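Local coordinates for MutT related protein (Methanosarcina mazei, PDB 3GRN) that probably acts as a hydrolase of the Nudix (MutT-related) family, although its own substrate is not established, at residues D71-E79 / Y125-F133. Sequence-based numbering, arbitrary orientation. Where two conformers were deposited one is given.
Sequences DIAGQVNFE and YFRDFFERF
Phe78 and Tyr125 lie face to face, ring centroids 3.9 Å apart and planes only 8° off parallel, the two side chains crossing at a slant. Traced from its base, Tyr125 starts on Val76, CB touching Val76 CG2 at 3.6 Å; CG and CD2 lie against Phe78 CB, which points a CH at the ring face; CD1 and CE1 sit opposite Phe78 CD2, CD1 at 3.5 Å; CE2 lies against CG and CD1 of the same phenyl and CZ against its CD1; OH faces Phe78 CE1 at 3.8 Å. Both rings leave their backbones with CG between N and the carbonyl carbon (chi1 55° for Phe78, 51° for Tyr125), like settings that turn them into the gap between strand and helix. A leucine in place of Tyr125 would probably leave the Phe78 ring without its flat stacking partner and freer to turn. Val76 fills the next position, CG2 against Tyr125 O and CG1 against Phe126 CE1; Tyr125 CE1 overlies a face of the Phe126 ring. The arrangement belongs to the Nudix fold, an alpha/beta/alpha sandwich: helix 124-137 packs on the mixed sheet, here crossing edge strand 72-79 nearly antiparallel, with axes 8.6 Å apart. Farther along the strand, a classic beta bulge sets Ala73 and Gly74 together opposite Val89 of strand 84-94. Gly74 CA meets the edge of the Phe129 ring, where a side chain's CB would crowd Phe129 CE1, while Ala73 CB reaches Phe133 CE1 at 3.7 Å. Arg132, its chain bent at chi3, donates a hydrogen bond from NH2 to Gln75 O at 2.8 Å, bent at the hydrogen and arriving almost in line with C=O, while the oxygen lies out of the guanidinium plane. NE donates to a water that also accepts from Gln75 N, and in the conformer described NH1 pairs with Asp128 OD2 at 2.7 Å in a salt bridge.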
loop_
_atom_site.group_PDB
_atom_site.type_symbol
_atom_site.label_atom_id
_atom_site.label_comp_id
_atom_site.label_asym_id
_atom_site.label_seq_id
_atom_site.Cartn_x
_atom_site.Cartn_y
_atom_site.Cartn_z
ATOM N N ASP A 71 -7.836 -6.494 22.156
ATOM C CA ASP A 71 -6.634 -6.960 22.831
ATOM C C ASP A 71 -5.638 -7.598 21.848
ATOM O O ASP A 71 -6.002 -8.021 20.749
ATOM C CB ASP A 71 -7.008 -7.984 23.898
ATOM C CG ASP A 71 -7.892 -7.400 24.990
ATOM O OD1 ASP A 71 -7.686 -6.225 25.377
ATOM O OD2 ASP A 71 -8.785 -8.130 25.468
ATOM N N ILE A 72 -4.384 -7.692 22.269
ATOM C CA ILE A 72 -3.397 -8.442 21.487
ATOM C C ILE A 72 -3.716 -9.932 21.539
ATOM O O ILE A 72 -3.988 -10.466 22.615
ATOM C CB ILE A 72 -1.977 -8.177 22.012
ATOM C CG1 ILE A 72 -1.606 -6.713 21.815
ATOM C CG2 ILE A 72 -0.970 -9.105 21.333
ATOM C CD1 ILE A 72 -0.610 -6.225 22.823
ATOM N N ALA A 73 -3.707 -10.594 20.378
ATOM C CA ALA A 73 -4.033 -12.013 20.262
ATOM C C ALA A 73 -2.782 -12.890 20.314
ATOM O O ALA A 73 -2.859 -14.071 20.620
ATOM C CB ALA A 73 -4.795 -12.271 19.003
ATOM N N GLY A 74 -1.648 -12.293 19.981
ATOM C CA GLY A 74 -0.360 -12.992 19.999
ATOM C C GLY A 74 0.640 -12.403 19.019
ATOM O O GLY A 74 0.511 -11.259 18.577
ATOM N N GLN A 75 1.600 -13.240 18.639
ATOM C CA GLN A 75 2.806 -12.840 17.921
ATOM C C GLN A 75 3.069 -13.844 16.814
ATOM O O GLN A 75 2.907 -15.040 17.051
ATOM C CB GLN A 75 3.966 -12.857 18.942
ATOM C CG GLN A 75 5.388 -12.793 18.417
ATOM C CD GLN A 75 5.976 -14.151 18.054
ATOM O OE1 GLN A 75 6.721 -14.257 17.083
ATOM N NE2 GLN A 75 5.649 -15.194 18.831
ATOM N N VAL A 76 3.521 -13.385 15.644
ATOM C CA VAL A 76 4.082 -14.293 14.663
ATOM C C VAL A 76 5.383 -13.660 14.156
ATOM O O VAL A 76 5.441 -12.447 13.948
ATOM C CB VAL A 76 3.081 -14.654 13.522
ATOM C CG1 VAL A 76 2.746 -13.464 12.680
ATOM C CG2 VAL A 76 3.643 -15.731 12.645
ATOM N N ASN A 77 6.425 -14.474 14.025
ATOM C CA ASN A 77 7.719 -14.030 13.498
ATOM C C ASN A 77 8.072 -14.882 12.281
ATOM O O ASN A 77 7.869 -16.102 12.308
ATOM C CB ASN A 77 8.838 -14.196 14.538
ATOM C CG ASN A 77 8.596 -13.419 15.820
ATOM O OD1 ASN A 77 8.086 -12.301 15.809
ATOM N ND2 ASN A 77 8.988 -14.015 16.943
ATOM N N PHE A 78 8.609 -14.271 11.233
ATOM C CA PHE A 78 9.029 -15.059 10.064
ATOM C C PHE A 78 10.093 -14.317 9.272
ATOM O O PHE A 78 10.137 -13.070 9.264
ATOM C CB PHE A 78 7.844 -15.437 9.155
ATOM C CG PHE A 78 7.012 -14.276 8.689
ATOM C CD1 PHE A 78 7.241 -13.674 7.463
ATOM C CD2 PHE A 78 5.935 -13.802 9.483
ATOM C CE1 PHE A 78 6.459 -12.602 7.025
ATOM C CE2 PHE A 78 5.156 -12.746 9.060
ATOM C CZ PHE A 78 5.415 -12.136 7.821
ATOM N N GLU A 79 10.927 -15.108 8.604
ATOM C CA GLU A 79 11.997 -14.561 7.792
ATOM C C GLU A 79 11.605 -14.484 6.311
ATOM O O GLU A 79 11.047 -15.426 5.738
ATOM C CB GLU A 79 13.264 -15.392 7.986
ATOM C CG GLU A 79 14.475 -14.871 7.234
ATOM C CD GLU A 79 15.762 -15.619 7.559
ATOM O OE1 GLU A 79 15.701 -16.742 8.110
ATOM O OE2 GLU A 79 16.843 -15.075 7.268
ATOM N N TYR A 125 3.805 -20.166 9.124
ATOM C CA TYR A 125 3.838 -19.324 10.319
ATOM C C TYR A 125 2.445 -18.887 10.790
ATOM O O TYR A 125 2.223 -18.756 11.998
ATOM C CB TYR A 125 4.785 -18.125 10.150
ATOM C CG TYR A 125 4.568 -17.306 8.905
ATOM C CD1 TYR A 125 3.613 -16.305 8.872
ATOM C CD2 TYR A 125 5.319 -17.538 7.752
ATOM C CE1 TYR A 125 3.404 -15.558 7.731
ATOM C CE2 TYR A 125 5.134 -16.790 6.615
ATOM C CZ TYR A 125 4.153 -15.801 6.604
ATOM O OH TYR A 125 3.928 -15.028 5.481
ATOM N N PHE A 126 1.524 -18.663 9.846
ATOM C CA PHE A 126 0.145 -18.336 10.212
ATOM C C PHE A 126 -0.597 -19.570 10.731
ATOM O O PHE A 126 -1.327 -19.480 11.713
ATOM C CB PHE A 126 -0.620 -17.708 9.052
ATOM C CG PHE A 126 -0.309 -16.247 8.824
ATOM C CD1 PHE A 126 -0.215 -15.359 9.890
ATOM C CD2 PHE A 126 -0.179 -15.753 7.526
ATOM C CE1 PHE A 126 0.050 -14.003 9.675
ATOM C CE2 PHE A 126 0.082 -14.398 7.301
ATOM C CZ PHE A 126 0.200 -13.528 8.381
ATOM N N ARG A 127 -0.394 -20.712 10.070
ATOM C CA ARG A 127 -0.921 -22.006 10.520
ATOM C C ARG A 127 -0.539 -22.239 11.988
ATOM O O ARG A 127 -1.402 -22.496 12.818
ATOM C CB ARG A 127 -0.372 -23.133 9.624
ATOM C CG ARG A 127 -1.116 -24.449 9.712
ATOM C CD ARG A 127 -0.494 -25.506 8.788
ATOM N NE ARG A 127 -0.512 -25.092 7.381
ATOM C CZ ARG A 127 0.572 -24.949 6.619
ATOM N NH1 ARG A 127 0.443 -24.566 5.358
ATOM N NH2 ARG A 127 1.782 -25.203 7.105
ATOM N N ASP A 128 0.757 -22.131 12.278
ATOM C CA ASP A 128 1.298 -22.238 13.635
ATOM C C ASP A 128 0.623 -21.250 14.592
ATOM O O ASP A 128 0.238 -21.611 15.709
ATOM C CB ASP A 128 2.807 -21.987 13.595
ATOM C CG ASP A 128 3.500 -22.331 14.896
ATOM O OD1 ASP A 128 3.460 -23.511 15.309
ATOM O OD2 ASP A 128 4.112 -21.418 15.493
ATOM N N PHE A 129 0.479 -19.997 14.150
ATOM C CA PHE A 129 -0.164 -18.980 14.987
ATOM C C PHE A 129 -1.553 -19.425 15.410
ATOM O O PHE A 129 -1.905 -19.318 16.582
ATOM C CB PHE A 129 -0.274 -17.607 14.303
ATOM C CG PHE A 129 -1.167 -16.647 15.064
ATOM C CD1 PHE A 129 -0.663 -15.932 16.144
ATOM C CD2 PHE A 129 -2.529 -16.515 14.745
ATOM C CE1 PHE A 129 -1.476 -15.089 16.887
ATOM C CE2 PHE A 129 -3.352 -15.674 15.471
ATOM C CZ PHE A 129 -2.823 -14.957 16.549
ATOM N N PHE A 130 -2.348 -19.877 14.436
ATOM C CA PHE A 130 -3.727 -20.294 14.708
ATOM C C PHE A 130 -3.789 -21.531 15.594
ATOM O O PHE A 130 -4.689 -21.652 16.408
ATOM C CB PHE A 130 -4.500 -20.517 13.428
ATOM C CG PHE A 130 -5.058 -19.257 12.834
ATOM C CD1 PHE A 130 -6.219 -18.690 13.351
ATOM C CD2 PHE A 130 -4.424 -18.636 11.753
ATOM C CE1 PHE A 130 -6.757 -17.535 12.792
ATOM C CE2 PHE A 130 -4.959 -17.483 11.186
ATOM C CZ PHE A 130 -6.126 -16.931 11.714
ATOM N N GLU A 131 -2.812 -22.419 15.460
ATOM C CA GLU A 131 -2.732 -23.595 16.328
ATOM C C GLU A 131 -2.464 -23.183 17.778
ATOM O O GLU A 131 -3.072 -23.711 18.702
ATOM C CB GLU A 131 -1.658 -24.564 15.827
ATOM C CG GLU A 131 -2.097 -26.034 15.809
ATOM C CD GLU A 131 -2.715 -26.499 17.124
ATOM O OE1 GLU A 131 -2.006 -26.503 18.153
ATOM O OE2 GLU A 131 -3.914 -26.860 17.125
ATOM N N ARG A 132 -1.579 -22.204 17.956
ATOM C CA ARG A 132 -1.248 -21.640 19.256
ATOM C C ARG A 132 -2.414 -20.818 19.832
ATOM O O ARG A 132 -2.762 -20.972 20.999
ATOM C CB ARG A 132 0.040 -20.803 19.105
ATOM C CG ARG A 132 0.497 -20.009 20.301
ATOM C CD ARG A 132 1.922 -19.442 20.071
ATOM N NE ARG A 132 2.031 -18.498 18.941
ATOM C CZ ARG A 132 2.613 -18.776 17.773
ATOM N NH1 ARG A 132 3.139 -19.976 17.562
ATOM N NH2 ARG A 132 2.671 -17.865 16.809
ATOM N N PHE A 133 -3.027 -19.960 19.007
ATOM C CA PHE A 133 -4.195 -19.166 19.409
ATOM C C PHE A 133 -5.341 -20.052 19.926
ATOM O O PHE A 133 -5.956 -19.743 20.946
ATOM C CB PHE A 133 -4.671 -18.323 18.226
ATOM C CG PHE A 133 -5.831 -17.424 18.535
ATOM C CD1 PHE A 133 -5.651 -16.265 19.290
ATOM C CD2 PHE A 133 -7.107 -17.727 18.050
ATOM C CE1 PHE A 133 -6.726 -15.420 19.561
ATOM C CE2 PHE A 133 -8.183 -16.886 18.309
ATOM C CZ PHE A 133 -7.994 -15.736 19.072
HETATM O O HOH W 1 1.067 -16.000 19.739
#